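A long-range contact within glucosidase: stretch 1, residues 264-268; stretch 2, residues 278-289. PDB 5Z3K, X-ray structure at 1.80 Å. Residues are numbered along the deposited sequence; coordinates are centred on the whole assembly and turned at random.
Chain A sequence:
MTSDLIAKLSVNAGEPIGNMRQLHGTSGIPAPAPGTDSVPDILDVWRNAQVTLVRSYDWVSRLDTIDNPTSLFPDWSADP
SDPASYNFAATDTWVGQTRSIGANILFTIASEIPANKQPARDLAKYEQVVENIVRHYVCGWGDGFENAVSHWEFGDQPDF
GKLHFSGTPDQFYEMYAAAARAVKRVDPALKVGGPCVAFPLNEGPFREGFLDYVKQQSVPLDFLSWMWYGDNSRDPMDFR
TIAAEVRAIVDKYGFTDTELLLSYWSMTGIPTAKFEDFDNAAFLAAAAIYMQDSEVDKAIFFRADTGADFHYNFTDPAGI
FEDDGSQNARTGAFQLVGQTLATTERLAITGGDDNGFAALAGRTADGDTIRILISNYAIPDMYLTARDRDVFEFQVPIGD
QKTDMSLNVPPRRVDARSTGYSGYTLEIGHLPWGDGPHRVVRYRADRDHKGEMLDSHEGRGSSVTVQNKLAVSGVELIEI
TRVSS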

# COMPACT_ATOMS: atom_id res chain seq x y z
N TYR A 264 4.63 -1.27 -3.40
CA TYR A 264 4.15 -2.63 -3.15
C TYR A 264 4.62 -3.02 -1.77
O TYR A 264 5.81 -2.88 -1.46
N TRP A 265 3.72 -3.58 -0.98
CA TRP A 265 4.14 -4.26 0.24
C TRP A 265 3.13 -5.35 0.54
O TRP A 265 1.92 -5.17 0.36
N SER A 266 3.65 -6.49 1.01
CA SER A 266 2.87 -7.69 1.20
C SER A 266 3.73 -8.66 1.99
O SER A 266 4.95 -8.57 1.98
N MSE A 267 3.08 -9.61 2.66
CA MSE A 267 3.89 -10.66 3.27
C MSE A 267 4.61 -11.45 2.20
O MSE A 267 5.74 -11.87 2.41
N THR A 268 3.96 -11.68 1.05
CA THR A 268 4.57 -12.46 -0.02
C THR A 268 4.37 -11.76 -1.36
O THR A 268 3.31 -11.17 -1.61
N PHE A 278 -4.76 -16.85 8.02
CA PHE A 278 -4.77 -16.12 9.28
C PHE A 278 -3.38 -15.64 9.68
O PHE A 278 -3.26 -14.59 10.32
N ASP A 279 -2.33 -16.39 9.30
CA ASP A 279 -0.96 -15.91 9.50
C ASP A 279 -0.73 -14.61 8.74
O ASP A 279 -0.16 -13.65 9.27
N ASN A 280 -1.14 -14.59 7.48
CA ASN A 280 -0.95 -13.44 6.61
C ASN A 280 -1.71 -12.23 7.14
O ASN A 280 -1.19 -11.11 7.16
N ALA A 281 -2.96 -12.44 7.58
CA ALA A 281 -3.76 -11.38 8.18
C ALA A 281 -3.04 -10.74 9.37
O ALA A 281 -2.96 -9.51 9.48
N ALA A 282 -2.53 -11.57 10.28
CA ALA A 282 -1.82 -11.02 11.43
C ALA A 282 -0.56 -10.29 10.99
O ALA A 282 -0.20 -9.25 11.56
N PHE A 283 0.13 -10.83 9.98
CA PHE A 283 1.32 -10.16 9.46
C PHE A 283 0.99 -8.77 8.95
O PHE A 283 1.68 -7.80 9.27
N LEU A 284 -0.05 -8.66 8.11
CA LEU A 284 -0.27 -7.37 7.46
C LEU A 284 -0.76 -6.33 8.47
O LEU A 284 -0.42 -5.15 8.35
N ALA A 285 -1.49 -6.76 9.51
CA ALA A 285 -1.86 -5.81 10.56
C ALA A 285 -0.63 -5.37 11.36
O ALA A 285 -0.47 -4.17 11.64
N ALA A 286 0.24 -6.30 11.74
CA ALA A 286 1.46 -5.91 12.45
C ALA A 286 2.35 -5.03 11.58
O ALA A 286 2.96 -4.07 12.07
N ALA A 287 2.43 -5.33 10.28
CA ALA A 287 3.28 -4.52 9.40
C ALA A 287 2.78 -3.09 9.31
O ALA A 287 3.56 -2.13 9.35
N ALA A 288 1.46 -2.92 9.14
CA ALA A 288 0.88 -1.58 9.14
C ALA A 288 1.19 -0.84 10.44
O ALA A 288 1.54 0.34 10.42
N ILE A 289 1.06 -1.52 11.59
CA ILE A 289 1.34 -0.86 12.86
C ILE A 289 2.80 -0.44 12.93
O ILE A 289 3.12 0.70 13.30

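A short segment can be fastened to a helix without a single direct hydrogen bond between them, provided that large side chains fill the gap and water serves the polar groups left at its border. The contact between residues 264-268 and helix 278-289 of this glucosidase illustrates the principle, burying 378 Å² in all.

M267, a selenomethionine, contributes most. Its CA-to-CB bond points toward the helix, and the t, t, p rotamer lays the chain across the ring of F283, which points back from the helix with chi1 t. CB of M267 sits over one face of that ring, 3.4 Å from CD1 of F283. The next carbon, CG of M267, lies 3.6 Å from the F283 ring centroid and only 8° off the normal, a well-centred CH-pi contact. SE of M267 is more oblique, 4.2 Å from the same centroid.

W265, two residues earlier, also points toward the helix, and its p rotamer (chi1 77°, chi2 -95°) drives the six-membered end of the indole against the next turn. There, CZ3 of W265 meets CB of A287 at 3.6 Å, an apolar contact. CH2 of W265 approaches CB of L284 at 4.0 Å and, at the ring edge, O of L284 at 3.5 Å; that carbonyl is already engaged by N of A288 within the helix.

Between them, S266 has its CA-to-CB bond directed away. The polar border belongs to N280, whose CB starts sideways but whose t rotamer brings the amide nearer. Water 1 accepts from N of M267 (2.9 Å) and donates to OD1 of N280 (2.7 Å). Water 2 accepts from ND2 of N280 (2.9 Å) and hydrogen-bonds OG1 of T268 (2.8 Å). One amide thus reaches the segment through two waters.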

# COMPACT_ATOMS: atom_id res chain seq x y z
CB TYR A 264 4.73 -3.69 -4.10
CG TYR A 264 4.48 -3.64 -5.58
CD1 TYR A 264 5.15 -2.74 -6.39
CD2 TYR A 264 3.66 -4.59 -6.19
CE1 TYR A 264 4.96 -2.73 -7.77
CE2 TYR A 264 3.46 -4.59 -7.57
CZ TYR A 264 4.12 -3.67 -8.36
OH TYR A 264 3.94 -3.67 -9.74
CB TRP A 265 4.28 -3.29 1.42
CG TRP A 265 3.01 -2.81 2.07
CD1 TRP A 265 2.33 -1.67 1.80
CD2 TRP A 265 2.31 -3.44 3.16
NE1 TRP A 265 1.24 -1.55 2.62
CE2 TRP A 265 1.20 -2.62 3.47
CE3 TRP A 265 2.51 -4.61 3.90
CZ2 TRP A 265 0.30 -2.94 4.48
CZ3 TRP A 265 1.60 -4.93 4.91
CH2 TRP A 265 0.52 -4.09 5.19
CB SER A 266 2.47 -8.31 -0.15
OG SER A 266 1.61 -9.41 0.05
CB MSE A 267 3.07 -11.62 4.14
CG MSE A 267 3.99 -12.61 4.84
SE MSE A 267 3.11 -13.63 6.24
CE MSE A 267 2.53 -15.10 5.15
CB THR A 268 4.00 -13.89 -0.09
OG1 THR A 268 2.67 -13.87 -0.60
CG2 THR A 268 4.00 -14.56 1.28
CB PHE A 278 -5.40 -16.98 10.39
CG PHE A 278 -5.04 -18.44 10.30
CD1 PHE A 278 -3.91 -18.92 10.93
CD2 PHE A 278 -5.84 -19.32 9.59
CE1 PHE A 278 -3.57 -20.26 10.84
CE2 PHE A 278 -5.51 -20.66 9.50
CZ PHE A 278 -4.38 -21.13 10.12
CB ASP A 279 0.04 -16.96 9.02
CG ASP A 279 0.09 -18.20 9.89
OD1 ASP A 279 -0.51 -18.18 10.98
OD2 ASP A 279 0.73 -19.18 9.48
CB ASN A 280 -1.41 -13.80 5.19
CG ASN A 280 -0.92 -12.80 4.13
OD1 ASN A 280 -1.10 -11.59 4.27
ND2 ASN A 280 -0.31 -13.32 3.07
CB ALA A 281 -5.11 -11.95 8.62
CB ALA A 282 -1.50 -12.12 12.43
CB PHE A 283 1.96 -11.00 8.34
CG PHE A 283 3.16 -10.35 7.69
CD1 PHE A 283 3.01 -9.38 6.70
CD2 PHE A 283 4.45 -10.71 8.07
CE1 PHE A 283 4.13 -8.78 6.10
CE2 PHE A 283 5.57 -10.13 7.47
CZ PHE A 283 5.41 -9.16 6.49
CB LEU A 284 -1.23 -7.53 6.28
CG LEU A 284 -2.73 -7.65 6.50
CD1 LEU A 284 -3.37 -6.27 6.40
CD2 LEU A 284 -3.32 -8.62 5.46
CB ALA A 285 -2.93 -6.42 11.47
CB ALA A 286 2.23 -7.14 12.93
CB ALA A 287 3.35 -5.15 8.00
CB ALA A 288 -0.63 -1.68 8.93
CB ILE A 289 0.95 -1.76 14.04
CG1 ILE A 289 -0.58 -1.92 14.05
CG2 ILE A 289 1.44 -1.15 15.37
CD1 ILE A 289 -1.13 -2.98 15.02
O HOH W 1 0.19 -9.80 2.71
O HOH W 2 0.62 -12.28 0.52